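PDB 5OQD: polycomb protein Pcl from Drosophila melanogaster, which binds chromatin and DNA as a Polycomb group protein and, within the histone H3-methylating Esc/E(z) complex, establishes repression of homeotic genes in the early embryo. Local coordinates for residues L43-C48 with T76-G81; C30-P35 with T54-N59; P188-S193 with E198-L203; V93-I98 with H127-C132. All coordinates share one frame; numbering follows the deposited sequence.

In the fold
Contacts 1 and 2 each hold three of the four ligands of the two zinc sites of the second PHD finger. Their centres lie about 13 Å apart and their segments alternate along the chain, the cross-braced pattern of PHD fingers. Thr-76 and Gln-58 touch between them. Contact 4 follows in the winged-helix part, where helix 92-104 meets the loop before helix 133-136; its centre is about 26 Å from that of contact 1. Contact 3 comes last, around helix 194-200. Its centre is about 14 Å from that of contact 1, and the two touch through Lys-47 and Leu-192. The C-terminal tail thus returns to the PHD finger after the winged-helix domain.

Contact 1: residues L43-C48 with T76-G81; sequences LQCCKC and TVCNNG. With ZN (zinc ion), chain L.
This contact forms most of the four-cysteine zinc site of the second PHD finger. Cys-45 and Cys-48 come from a CxxC turn that follows strand 42-44. Cys-78 reaches the same zinc ion from the loop after strand 71-74, and Cys-75 supplies the fourth sulfur. The zinc is 2.3 Å from Cys-78 SG and slightly farther, 2.5 Å, from Cys-45 SG. No hydrogen bond joins 43-48 to 76-81. The metal is the main link.

The cysteines use different torsions to aim at one point. Cys-45 places SG opposite its backbone N (chi1 -179°). Cys-78 instead turns SG to lie beside its own N (chi1 -61°). Cys-45 SG and Cys-78 SG end 3.8 Å apart, as expected for two sulfurs on one metal. Inside the turn, the backbone N of Cys-48 donates to Cys-45 SG at 3.6 Å in a nearly straight line (173°). This sulfur therefore has at least one N-H partner besides the metal, which would be expected to ease its negative charge.

Lys-47, between the two turn cysteines, adds van der Waals contact. Its extended chain runs alongside Cys-78. Its ammonium end passes on to the backbone O of Glu-190. Nearer the backbone, Lys-47 CB rests 3.6 Å from Cys-78 CB.

Contact 2: residues C30-P35 with T54-N59; sequences CYCGKP and TQCMQN. With ZN (zinc ion), chain K.
The hydroxyl OH of Tyr-31 donates a hydrogen bond to the backbone O of Cys-56 at a short 2.5 Å. The donor lies in the carbonyl plane, with a C=O...OH angle of 148°. The same oxygen sits at the edge of the Tyr-31 ring, in the ring plane. Tyr-31 reaches it because CG is set between the backbone N and the carbonyl carbon (chi1 75°), which swings the ring across to the other loop. Its CE1 also packs 4.0 Å from Cys-56 CB.

Beside this bond lies a zinc site of the PHD finger. Cys-30, Cys-32 and Cys-56 bind the ion through SG, each at 2.3 Å, and His-53 completes the set through ND1. The sulfurs of Cys-32 and Cys-56 stand 3.5 Å apart. Cys-32 SG has a further partner, since the backbone N of Lys-34 donates to it at 3.4 Å. Cys-56 is thus tied to the other loop twice, through SG by the metal and through its backbone O by the tyrosine.

Both segments form type I turns. Segment 30-35 precedes strand 42-44. Segment 54-59 directly follows strand 51-53, whose last residue is His-53.

Contact 3: residues P188-S193 with E198-L203; sequences PHEELS and EKRFKL
Glu-190 and Arg-200 approach each other from opposite directions and meet in a salt bridge at the surface. The carboxylate oxygen OE2 comes to the edge of the guanidinium, near its plane. The two flat groups are nevertheless strongly turned, with planes 66° apart. The pair is therefore not the flat, two-pronged kind. One oxygen, OE2, takes the N-H of Arg-200 NH2 at a nearly straight angle of 167°. The modelled distance from Glu-190 OE2 to Arg-200 NH2 is 2.4 Å. That is too short for such a bond, so its exact length is doubtful.

The other oxygen, OE1, is 3.6 Å from Arg-200 NH2. It has its own partner, the backbone N of Glu-187, and this second bond would limit rotation of the carboxylate.

The two chains differ in shape. Glu-190 runs out extended. Arg-200 starts with CG anti to its backbone N (chi1 177°), then bends twice before the guanidinium. Its CG lies 3.5 Å above the plane of the Phe-201 ring, offset toward the rim.

The salt bridge joins the loop before helix 194-200 to the last turn of that helix. Ser-193 caps the start of the helix through OG to the N of Leu-196. Leu-192, in the same loop, packs on Cys-74 of strand 71-74 of the PHD finger.

Contact 4: residues V93-I98 with H127-C132; sequences VDVLHI and HQLPIC
Helix 92-104 passes the loop 127-132 so that the nearest CA atoms, those of Val-95 and Leu-129, are 7.7 Å apart. The loop turns sharply at Pro-130, the centre of an inverse gamma turn. Leu-129 and Ile-131, which flank the proline, both point their side chains toward the helix.

Val-95 is the one helix residue that both of them touch. Its CG1 methyl meets Leu-129 CD1 at 3.6 Å. Its CG2 methyl is close to the same carbon, at 3.8 Å. Leu-129 CD1 therefore sits against both branches of the valine, and the two side chains meet at a slant. Ile-131 comes in at about a right angle to Val-95. It touches with its CG2 branch, 4.2 Å from Val-95 CG2, in a looser contact. With CG1 of Val-95 anti to the backbone N (chi1 172°), CG2 lies beside that N, and this fork presents one methyl to Leu-129 alone and the other to both loop residues.

All three side chains are buried, and no hydrogen bond crosses between the segments. The contact is apolar packing in the core of the winged-helix domain. It packs the loop between helices 114-125 and 133-136 against helix 92-104. Val-95 also packs on Ile-122 of helix 114-125 and on Ile-90, whose backbone bonds to Pro-130. On another side of the same helix, Leu-96 packs on helix 140-153 and on Phe-158 of strand 158-161. At the far end of the loop, Cys-132 caps the start of helix 133-136.

Contact 1: residues L43-C48 with T76-G81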
loop_
_atom_site.group_PDB
_atom_site.type_symbol
_atom_site.label_atom_id
_atom_site.label_comp_id
_atom_site.label_asym_id
_atom_site.label_seq_id
_atom_site.Cartn_x
_atom_site.Cartn_y
_atom_site.Cartn_z
ATOM N N LEU B 43 8.272 7.909 -2.613
ATOM C CA LEU B 43 8.666 6.624 -3.175
ATOM C C LEU B 43 10.181 6.456 -3.158
ATOM O O LEU B 43 10.927 7.437 -3.185
ATOM C CB LEU B 43 8.133 6.475 -4.602
ATOM C CG LEU B 43 6.610 6.416 -4.760
ATOM C CD1 LEU B 43 6.230 6.230 -6.220
ATOM C CD2 LEU B 43 6.019 5.306 -3.901
ATOM N N GLN B 44 10.626 5.206 -3.113
ATOM C CA GLN B 44 12.049 4.894 -3.092
ATOM C C GLN B 44 12.480 4.285 -4.422
ATOM O O GLN B 44 11.870 3.323 -4.895
ATOM C CB GLN B 44 12.365 3.936 -1.945
ATOM C CG GLN B 44 13.845 3.635 -1.759
ATOM C CD GLN B 44 14.088 2.618 -0.662
ATOM O OE1 GLN B 44 13.243 1.762 -0.395
ATOM N NE2 GLN B 44 15.246 2.705 -0.020
ATOM N N CYS B 45 13.520 4.850 -5.028
ATOM C CA CYS B 45 14.055 4.319 -6.276
ATOM C C CYS B 45 14.543 2.887 -6.076
ATOM O O CYS B 45 15.137 2.565 -5.046
ATOM C CB CYS B 45 15.190 5.202 -6.796
ATOM S SG CYS B 45 15.922 4.660 -8.367
ATOM N N CYS B 46 14.219 1.999 -6.999
ATOM C CA CYS B 46 14.748 0.653 -6.915
ATOM C C CYS B 46 16.259 0.541 -7.120
ATOM O O CYS B 46 16.906 -0.239 -6.453
ATOM C CB CYS B 46 13.982 -0.318 -7.818
ATOM S SG CYS B 46 13.836 0.136 -9.550
ATOM N N LYS B 47 16.807 1.252 -8.094
ATOM C CA LYS B 47 18.256 1.247 -8.314
ATOM C C LYS B 47 19.216 1.978 -7.349
ATOM O O LYS B 47 20.204 1.406 -6.917
ATOM C CB LYS B 47 18.565 1.581 -9.769
ATOM C CG LYS B 47 18.308 0.404 -10.691
ATOM C CD LYS B 47 18.454 0.775 -12.150
ATOM C CE LYS B 47 18.524 -0.468 -13.010
ATOM N NZ LYS B 47 18.751 -0.128 -14.436
ATOM N N CYS B 48 18.896 3.217 -6.990
ATOM C CA CYS B 48 19.753 4.064 -6.162
ATOM C C CYS B 48 19.322 4.038 -4.697
ATOM O O CYS B 48 20.082 4.436 -3.812
ATOM C CB CYS B 48 19.751 5.503 -6.684
ATOM S SG CYS B 48 18.214 6.415 -6.411
ATOM N N THR B 76 15.238 9.358 -12.712
ATOM C CA THR B 76 15.848 9.730 -13.984
ATOM C C THR B 76 17.353 9.482 -13.995
ATOM O O THR B 76 17.942 9.238 -15.049
ATOM C CB THR B 76 15.582 11.210 -14.317
ATOM O OG1 THR B 76 15.887 12.020 -13.177
ATOM C CG2 THR B 76 14.124 11.415 -14.694
ATOM N N VAL B 77 17.972 9.536 -12.820
ATOM C CA VAL B 77 19.409 9.310 -12.709
ATOM C C VAL B 77 19.759 7.855 -13.001
ATOM O O VAL B 77 20.699 7.564 -13.740
ATOM C CB VAL B 77 19.933 9.683 -11.309
ATOM C CG1 VAL B 77 21.450 9.573 -11.262
ATOM C CG2 VAL B 77 19.486 11.090 -10.935
ATOM N N CYS B 78 18.987 6.943 -12.423
ATOM C CA CYS B 78 19.266 5.516 -12.534
ATOM C C CYS B 78 18.699 4.903 -13.811
ATOM O O CYS B 78 19.104 3.811 -14.209
ATOM C CB CYS B 78 18.709 4.773 -11.316
ATOM S SG CYS B 78 19.411 5.282 -9.733
ATOM N N ASN B 79 17.767 5.602 -14.450
ATOM C CA ASN B 79 17.093 5.060 -15.624
ATOM C C ASN B 79 17.325 5.890 -16.886
ATOM O O ASN B 79 16.405 6.111 -17.675
ATOM C CB ASN B 79 15.593 4.929 -15.352
ATOM C CG ASN B 79 14.898 4.006 -16.341
ATOM O OD1 ASN B 79 15.438 2.969 -16.725
ATOM N ND2 ASN B 79 13.701 4.388 -16.766
ATOM N N ASN B 80 18.561 6.352 -17.061
ATOM C CA ASN B 80 18.983 7.054 -18.272
ATOM C C ASN B 80 18.112 8.254 -18.644
ATOM O O ASN B 80 17.834 8.482 -19.823
ATOM C CB ASN B 80 19.031 6.076 -19.449
ATOM C CG ASN B 80 19.924 4.881 -19.176
ATOM O OD1 ASN B 80 19.462 3.841 -18.707
ATOM N ND2 ASN B 80 21.212 5.025 -19.468
ATOM N N GLY B 81 17.683 9.016 -17.643
ATOM C CA GLY B 81 16.925 10.231 -17.888
ATOM C C GLY B 81 15.428 10.026 -18.040
ATOM O O GLY B 81 14.678 10.989 -18.195
HETATM ZN ZN ZN L . 17.720 6.309 -8.608
#

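Contact 2: residues C30-P35 with T54-N59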
loop_
_atom_site.group_PDB
_atom_site.type_symbol
_atom_site.label_atom_id
_atom_site.label_comp_id
_atom_site.label_asym_id
_atom_site.label_seq_id
_atom_site.Cartn_x
_atom_site.Cartn_y
_atom_site.Cartn_z
ATOM N N CYS B 30 14.940 14.201 0.458
ATOM C CA CYS B 30 14.852 14.078 -0.989
ATOM C C CYS B 30 15.969 14.904 -1.617
ATOM O O CYS B 30 16.632 15.682 -0.929
ATOM C CB CYS B 30 13.482 14.539 -1.486
ATOM S SG CYS B 30 13.274 14.541 -3.278
ATOM N N TYR B 31 16.175 14.747 -2.922
ATOM C CA TYR B 31 17.236 15.477 -3.608
ATOM C C TYR B 31 16.931 16.973 -3.660
ATOM O O TYR B 31 17.808 17.786 -3.952
ATOM C CB TYR B 31 17.446 14.928 -5.022
ATOM C CG TYR B 31 16.373 15.326 -6.012
ATOM C CD1 TYR B 31 15.209 14.581 -6.141
ATOM C CD2 TYR B 31 16.530 16.443 -6.824
ATOM C CE1 TYR B 31 14.227 14.939 -7.045
ATOM C CE2 TYR B 31 15.554 16.810 -7.730
ATOM C CZ TYR B 31 14.403 16.054 -7.836
ATOM O OH TYR B 31 13.430 16.417 -8.739
ATOM N N CYS B 32 15.682 17.327 -3.375
ATOM C CA CYS B 32 15.270 18.725 -3.329
ATOM C C CYS B 32 15.863 19.425 -2.110
ATOM O O CYS B 32 16.013 20.648 -2.097
ATOM C CB CYS B 32 13.745 18.835 -3.310
ATOM S SG CYS B 32 12.960 18.091 -1.861
ATOM N N GLY B 33 16.193 18.645 -1.086
ATOM C CA GLY B 33 16.798 19.182 0.119
ATOM C C GLY B 33 15.851 19.204 1.304
ATOM O O GLY B 33 16.272 19.409 2.443
ATOM N N LYS B 34 14.568 18.989 1.034
ATOM C CA LYS B 34 13.551 19.018 2.079
ATOM C C LYS B 34 13.218 17.611 2.567
ATOM O O LYS B 34 13.267 16.655 1.793
ATOM C CB LYS B 34 12.285 19.712 1.573
ATOM N N PRO B 35 12.883 17.479 3.860
ATOM C CA PRO B 35 12.498 16.182 4.428
ATOM C C PRO B 35 11.094 15.757 4.002
ATOM O O PRO B 35 10.435 16.476 3.251
ATOM C CB PRO B 35 12.558 16.432 5.936
ATOM C CG PRO B 35 12.278 17.885 6.077
ATOM C CD PRO B 35 12.915 18.540 4.883
ATOM N N THR B 54 6.847 12.830 -4.354
ATOM C CA THR B 54 6.147 12.585 -5.604
ATOM C C THR B 54 6.129 13.853 -6.430
ATOM O O THR B 54 6.289 13.815 -7.642
ATOM C CB THR B 54 4.707 12.101 -5.387
ATOM O OG1 THR B 54 4.162 12.721 -4.222
ATOM C CG2 THR B 54 4.680 10.617 -5.213
ATOM N N GLN B 55 5.931 14.978 -5.762
ATOM C CA GLN B 55 5.952 16.262 -6.435
ATOM C C GLN B 55 7.326 16.493 -7.031
ATOM O O GLN B 55 7.448 17.016 -8.128
ATOM C CB GLN B 55 5.610 17.381 -5.462
ATOM C CG GLN B 55 4.198 17.309 -4.924
ATOM C CD GLN B 55 4.093 16.397 -3.728
ATOM O OE1 GLN B 55 5.083 15.814 -3.298
ATOM N NE2 GLN B 55 2.895 16.266 -3.183
ATOM N N CYS B 56 8.362 16.101 -6.302
ATOM C CA CYS B 56 9.730 16.286 -6.771
ATOM C C CYS B 56 10.061 15.300 -7.888
ATOM O O CYS B 56 11.177 15.280 -8.405
ATOM C CB CYS B 56 10.720 16.131 -5.618
ATOM S SG CYS B 56 10.596 17.413 -4.357
ATOM N N MET B 57 9.082 14.479 -8.249
ATOM C CA MET B 57 9.217 13.554 -9.367
ATOM C C MET B 57 8.698 14.197 -10.648
ATOM O O MET B 57 8.043 15.239 -10.603
ATOM C CB MET B 57 8.462 12.251 -9.087
ATOM C CG MET B 57 9.072 11.393 -7.991
ATOM S SD MET B 57 7.991 10.044 -7.484
ATOM C CE MET B 57 7.585 9.321 -9.073
ATOM N N GLN B 58 8.992 13.577 -11.786
ATOM C CA GLN B 58 8.526 14.093 -13.067
ATOM C C GLN B 58 7.209 13.447 -13.486
ATOM O O GLN B 58 7.159 12.251 -13.774
ATOM C CB GLN B 58 9.586 13.878 -14.150
ATOM C CG GLN B 58 10.830 14.730 -13.966
ATOM C CD GLN B 58 11.680 14.803 -15.219
ATOM O OE1 GLN B 58 11.589 13.946 -16.099
ATOM N NE2 GLN B 58 12.508 15.837 -15.310
ATOM N N ASN B 59 6.163 14.255 -13.546
ATOM C CA ASN B 59 4.843 13.779 -13.928
ATOM C C ASN B 59 4.240 12.702 -13.039
ATOM O O ASN B 59 3.577 11.796 -13.526
ATOM C CB ASN B 59 4.882 13.274 -15.370
HETATM ZN ZN ZN K . 11.797 16.289 -2.794
#

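Contact 3: residues P188-S193 with E198-L203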
loop_
_atom_site.group_PDB
_atom_site.type_symbol
_atom_site.label_atom_id
_atom_site.label_comp_id
_atom_site.label_asym_id
_atom_site.label_seq_id
_atom_site.Cartn_x
_atom_site.Cartn_y
_atom_site.Cartn_z
ATOM N N PRO B 188 22.274 -2.009 -10.660
ATOM C CA PRO B 188 22.306 -0.845 -11.556
ATOM C C PRO B 188 22.333 -1.197 -13.043
ATOM O O PRO B 188 21.866 -0.408 -13.864
ATOM C CB PRO B 188 23.603 -0.130 -11.153
ATOM C CG PRO B 188 24.418 -1.162 -10.445
ATOM C CD PRO B 188 23.422 -2.021 -9.738
ATOM N N HIS B 189 22.863 -2.369 -13.379
ATOM C CA HIS B 189 23.033 -2.760 -14.775
ATOM C C HIS B 189 21.849 -3.550 -15.329
ATOM O O HIS B 189 21.814 -3.871 -16.516
ATOM C CB HIS B 189 24.312 -3.585 -14.934
ATOM C CG HIS B 189 24.338 -4.824 -14.094
ATOM N ND1 HIS B 189 24.799 -4.831 -12.795
ATOM C CD2 HIS B 189 23.958 -6.093 -14.367
ATOM C CE1 HIS B 189 24.705 -6.053 -12.305
ATOM N NE2 HIS B 189 24.199 -6.840 -13.236
ATOM N N GLU B 190 20.883 -3.856 -14.471
ATOM C CA GLU B 190 19.750 -4.694 -14.855
ATOM C C GLU B 190 18.700 -3.950 -15.676
ATOM O O GLU B 190 18.482 -2.753 -15.491
ATOM C CB GLU B 190 19.094 -5.289 -13.611
ATOM C CG GLU B 190 19.944 -6.322 -12.895
ATOM C CD GLU B 190 19.328 -6.773 -11.587
ATOM O OE1 GLU B 190 18.487 -6.031 -11.038
ATOM O OE2 GLU B 190 19.682 -7.870 -11.106
ATOM N N GLU B 191 18.051 -4.675 -16.581
ATOM C CA GLU B 191 16.941 -4.129 -17.352
ATOM C C GLU B 191 15.734 -3.918 -16.444
ATOM O O GLU B 191 15.623 -4.551 -15.393
ATOM C CB GLU B 191 16.578 -5.055 -18.516
ATOM N N LEU B 192 14.836 -3.027 -16.848
ATOM C CA LEU B 192 13.672 -2.699 -16.033
ATOM C C LEU B 192 12.389 -3.292 -16.599
ATOM O O LEU B 192 11.318 -2.699 -16.478
ATOM C CB LEU B 192 13.529 -1.182 -15.904
ATOM C CG LEU B 192 13.848 -0.584 -14.534
ATOM C CD1 LEU B 192 13.823 0.930 -14.605
ATOM C CD2 LEU B 192 12.865 -1.095 -13.489
ATOM N N SER B 193 12.499 -4.466 -17.212
ATOM C CA SER B 193 11.343 -5.111 -17.818
ATOM C C SER B 193 10.337 -5.558 -16.763
ATOM O O SER B 193 10.710 -5.923 -15.647
ATOM C CB SER B 193 11.776 -6.311 -18.661
ATOM O OG SER B 193 12.261 -7.362 -17.843
ATOM N N GLU B 198 8.521 -9.520 -12.317
ATOM C CA GLU B 198 7.582 -10.581 -11.979
ATOM C C GLU B 198 8.291 -11.911 -11.736
ATOM O O GLU B 198 7.833 -12.728 -10.937
ATOM C CB GLU B 198 6.537 -10.733 -13.087
ATOM C CG GLU B 198 5.643 -9.514 -13.255
ATOM C CD GLU B 198 4.840 -9.546 -14.539
ATOM O OE1 GLU B 198 4.857 -10.588 -15.229
ATOM O OE2 GLU B 198 4.194 -8.526 -14.863
ATOM N N LYS B 199 9.408 -12.125 -12.424
ATOM C CA LYS B 199 10.178 -13.355 -12.257
ATOM C C LYS B 199 11.024 -13.328 -10.987
ATOM O O LYS B 199 11.186 -14.347 -10.318
ATOM C CB LYS B 199 11.073 -13.591 -13.475
ATOM N N ARG B 200 11.562 -12.157 -10.662
ATOM C CA ARG B 200 12.487 -12.028 -9.541
ATOM C C ARG B 200 11.784 -11.762 -8.213
ATOM O O ARG B 200 12.123 -12.363 -7.194
ATOM C CB ARG B 200 13.493 -10.906 -9.813
ATOM C CG ARG B 200 14.456 -10.647 -8.666
ATOM C CD ARG B 200 15.749 -11.424 -8.837
ATOM N NE ARG B 200 16.502 -10.956 -9.998
ATOM C CZ ARG B 200 17.324 -9.912 -9.981
ATOM N NH1 ARG B 200 17.500 -9.222 -8.864
ATOM N NH2 ARG B 200 17.967 -9.557 -11.085
ATOM N N PHE B 201 10.805 -10.864 -8.228
ATOM C CA PHE B 201 10.215 -10.368 -6.990
ATOM C C PHE B 201 8.805 -10.895 -6.739
ATOM O O PHE B 201 8.171 -10.524 -5.750
ATOM C CB PHE B 201 10.200 -8.837 -7.000
ATOM C CG PHE B 201 11.556 -8.225 -7.198
ATOM C CD1 PHE B 201 12.386 -7.990 -6.115
ATOM C CD2 PHE B 201 12.004 -7.892 -8.466
ATOM C CE1 PHE B 201 13.635 -7.431 -6.292
ATOM C CE2 PHE B 201 13.255 -7.331 -8.648
ATOM C CZ PHE B 201 14.071 -7.101 -7.558
ATOM N N LYS B 202 8.328 -11.758 -7.633
ATOM C CA LYS B 202 6.988 -12.336 -7.539
ATOM C C LYS B 202 5.919 -11.254 -7.407
ATOM O O LYS B 202 5.032 -11.341 -6.557
ATOM C CB LYS B 202 6.901 -13.310 -6.359
ATOM N N LEU B 203 6.015 -10.232 -8.251
ATOM C CA LEU B 203 5.082 -9.114 -8.213
ATOM C C LEU B 203 4.045 -9.200 -9.325
ATOM O O LEU B 203 4.264 -9.854 -10.344
ATOM C CB LEU B 203 5.832 -7.784 -8.320
ATOM C CG LEU B 203 6.659 -7.336 -7.117
ATOM C CD1 LEU B 203 7.411 -6.060 -7.446
ATOM C CD2 LEU B 203 5.761 -7.131 -5.910
#

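Contact 4: residues V93-I98 with H127-C132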
loop_
_atom_site.group_PDB
_atom_site.type_symbol
_atom_site.label_atom_id
_atom_site.label_comp_id
_atom_site.label_asym_id
_atom_site.label_seq_id
_atom_site.Cartn_x
_atom_site.Cartn_y
_atom_site.Cartn_z
ATOM N N VAL B 93 -5.665 -8.167 1.405
ATOM C CA VAL B 93 -5.002 -7.853 2.655
ATOM C C VAL B 93 -4.423 -6.449 2.591
ATOM O O VAL B 93 -4.455 -5.717 3.567
ATOM C CB VAL B 93 -3.881 -8.855 2.973
ATOM C CG1 VAL B 93 -2.946 -9.003 1.791
ATOM C CG2 VAL B 93 -3.112 -8.418 4.202
ATOM N N ASP B 94 -3.876 -6.086 1.439
ATOM C CA ASP B 94 -3.352 -4.747 1.220
ATOM C C ASP B 94 -4.437 -3.674 1.295
ATOM O O ASP B 94 -4.231 -2.611 1.857
ATOM C CB ASP B 94 -2.608 -4.683 -0.111
ATOM C CG ASP B 94 -1.569 -5.774 -0.247
ATOM O OD1 ASP B 94 -0.888 -6.070 0.743
ATOM O OD2 ASP B 94 -1.431 -6.334 -1.345
ATOM N N VAL B 95 -5.596 -3.968 0.728
ATOM C CA VAL B 95 -6.750 -3.079 0.792
ATOM C C VAL B 95 -7.222 -2.899 2.233
ATOM O O VAL B 95 -7.515 -1.783 2.667
ATOM C CB VAL B 95 -7.912 -3.618 -0.063
ATOM C CG1 VAL B 95 -9.170 -2.791 0.162
ATOM C CG2 VAL B 95 -7.525 -3.632 -1.531
ATOM N N LEU B 96 -7.283 -4.004 2.969
ATOM C CA LEU B 96 -7.724 -3.983 4.359
ATOM C C LEU B 96 -6.751 -3.222 5.253
ATOM O O LEU B 96 -7.167 -2.463 6.128
ATOM C CB LEU B 96 -7.906 -5.409 4.881
ATOM C CG LEU B 96 -9.113 -6.176 4.339
ATOM C CD1 LEU B 96 -9.051 -7.641 4.742
ATOM C CD2 LEU B 96 -10.406 -5.538 4.822
ATOM N N HIS B 97 -5.456 -3.430 5.033
ATOM C CA HIS B 97 -4.437 -2.739 5.815
ATOM C C HIS B 97 -4.472 -1.242 5.517
ATOM O O HIS B 97 -4.348 -0.423 6.425
ATOM C CB HIS B 97 -3.045 -3.311 5.531
ATOM C CG HIS B 97 -2.024 -2.955 6.567
ATOM N ND1 HIS B 97 -1.105 -3.863 7.049
ATOM C CD2 HIS B 97 -1.777 -1.792 7.215
ATOM C CE1 HIS B 97 -0.339 -3.276 7.952
ATOM N NE2 HIS B 97 -0.727 -2.019 8.071
ATOM N N ILE B 98 -4.641 -0.896 4.245
ATOM C CA ILE B 98 -4.786 0.499 3.835
ATOM C C ILE B 98 -6.017 1.122 4.486
ATOM O O ILE B 98 -5.970 2.251 4.977
ATOM C CB ILE B 98 -4.890 0.630 2.301
ATOM C CG1 ILE B 98 -3.518 0.429 1.653
ATOM C CG2 ILE B 98 -5.453 1.989 1.907
ATOM C CD1 ILE B 98 -3.556 0.434 0.138
ATOM N N HIS B 127 -13.116 1.342 -6.810
ATOM C CA HIS B 127 -12.885 1.795 -8.168
ATOM C C HIS B 127 -11.448 2.247 -8.324
ATOM O O HIS B 127 -10.834 2.060 -9.366
ATOM C CB HIS B 127 -13.839 2.936 -8.515
ATOM N N GLN B 128 -10.928 2.868 -7.278
ATOM C CA GLN B 128 -9.637 3.548 -7.322
ATOM C C GLN B 128 -8.472 2.596 -7.058
ATOM O O GLN B 128 -7.368 2.797 -7.568
ATOM C CB GLN B 128 -9.607 4.695 -6.310
ATOM N N LEU B 129 -8.725 1.564 -6.260
ATOM C CA LEU B 129 -7.691 0.611 -5.867
ATOM C C LEU B 129 -7.132 -0.165 -7.055
ATOM O O LEU B 129 -7.860 -0.478 -7.995
ATOM C CB LEU B 129 -8.242 -0.367 -4.828
ATOM C CG LEU B 129 -8.665 0.236 -3.488
ATOM C CD1 LEU B 129 -9.605 -0.707 -2.758
ATOM C CD2 LEU B 129 -7.451 0.558 -2.632
ATOM N N PRO B 130 -5.827 -0.469 -7.017
ATOM C CA PRO B 130 -5.171 -1.269 -8.058
ATOM C C PRO B 130 -5.359 -2.772 -7.861
ATOM O O PRO B 130 -4.426 -3.463 -7.451
ATOM C CB PRO B 130 -3.700 -0.886 -7.909
ATOM C CG PRO B 130 -3.553 -0.555 -6.464
ATOM C CD PRO B 130 -4.859 0.070 -6.044
ATOM N N ILE B 131 -6.556 -3.270 -8.153
ATOM C CA ILE B 131 -6.835 -4.698 -8.047
ATOM C C ILE B 131 -7.340 -5.253 -9.374
ATOM O O ILE B 131 -7.644 -4.494 -10.295
ATOM C CB ILE B 131 -7.869 -4.994 -6.943
ATOM C CG1 ILE B 131 -9.187 -4.278 -7.242
ATOM C CG2 ILE B 131 -7.332 -4.585 -5.581
ATOM C CD1 ILE B 131 -10.213 -4.393 -6.133
ATOM N N CYS B 132 -7.429 -6.575 -9.467
ATOM C CA CYS B 132 -7.882 -7.227 -10.691
ATOM C C CYS B 132 -9.359 -6.950 -10.953
ATOM O O CYS B 132 -10.084 -6.492 -10.070
ATOM C CB CYS B 132 -7.632 -8.735 -10.622
ATOM S SG CYS B 132 -8.521 -9.587 -9.300
#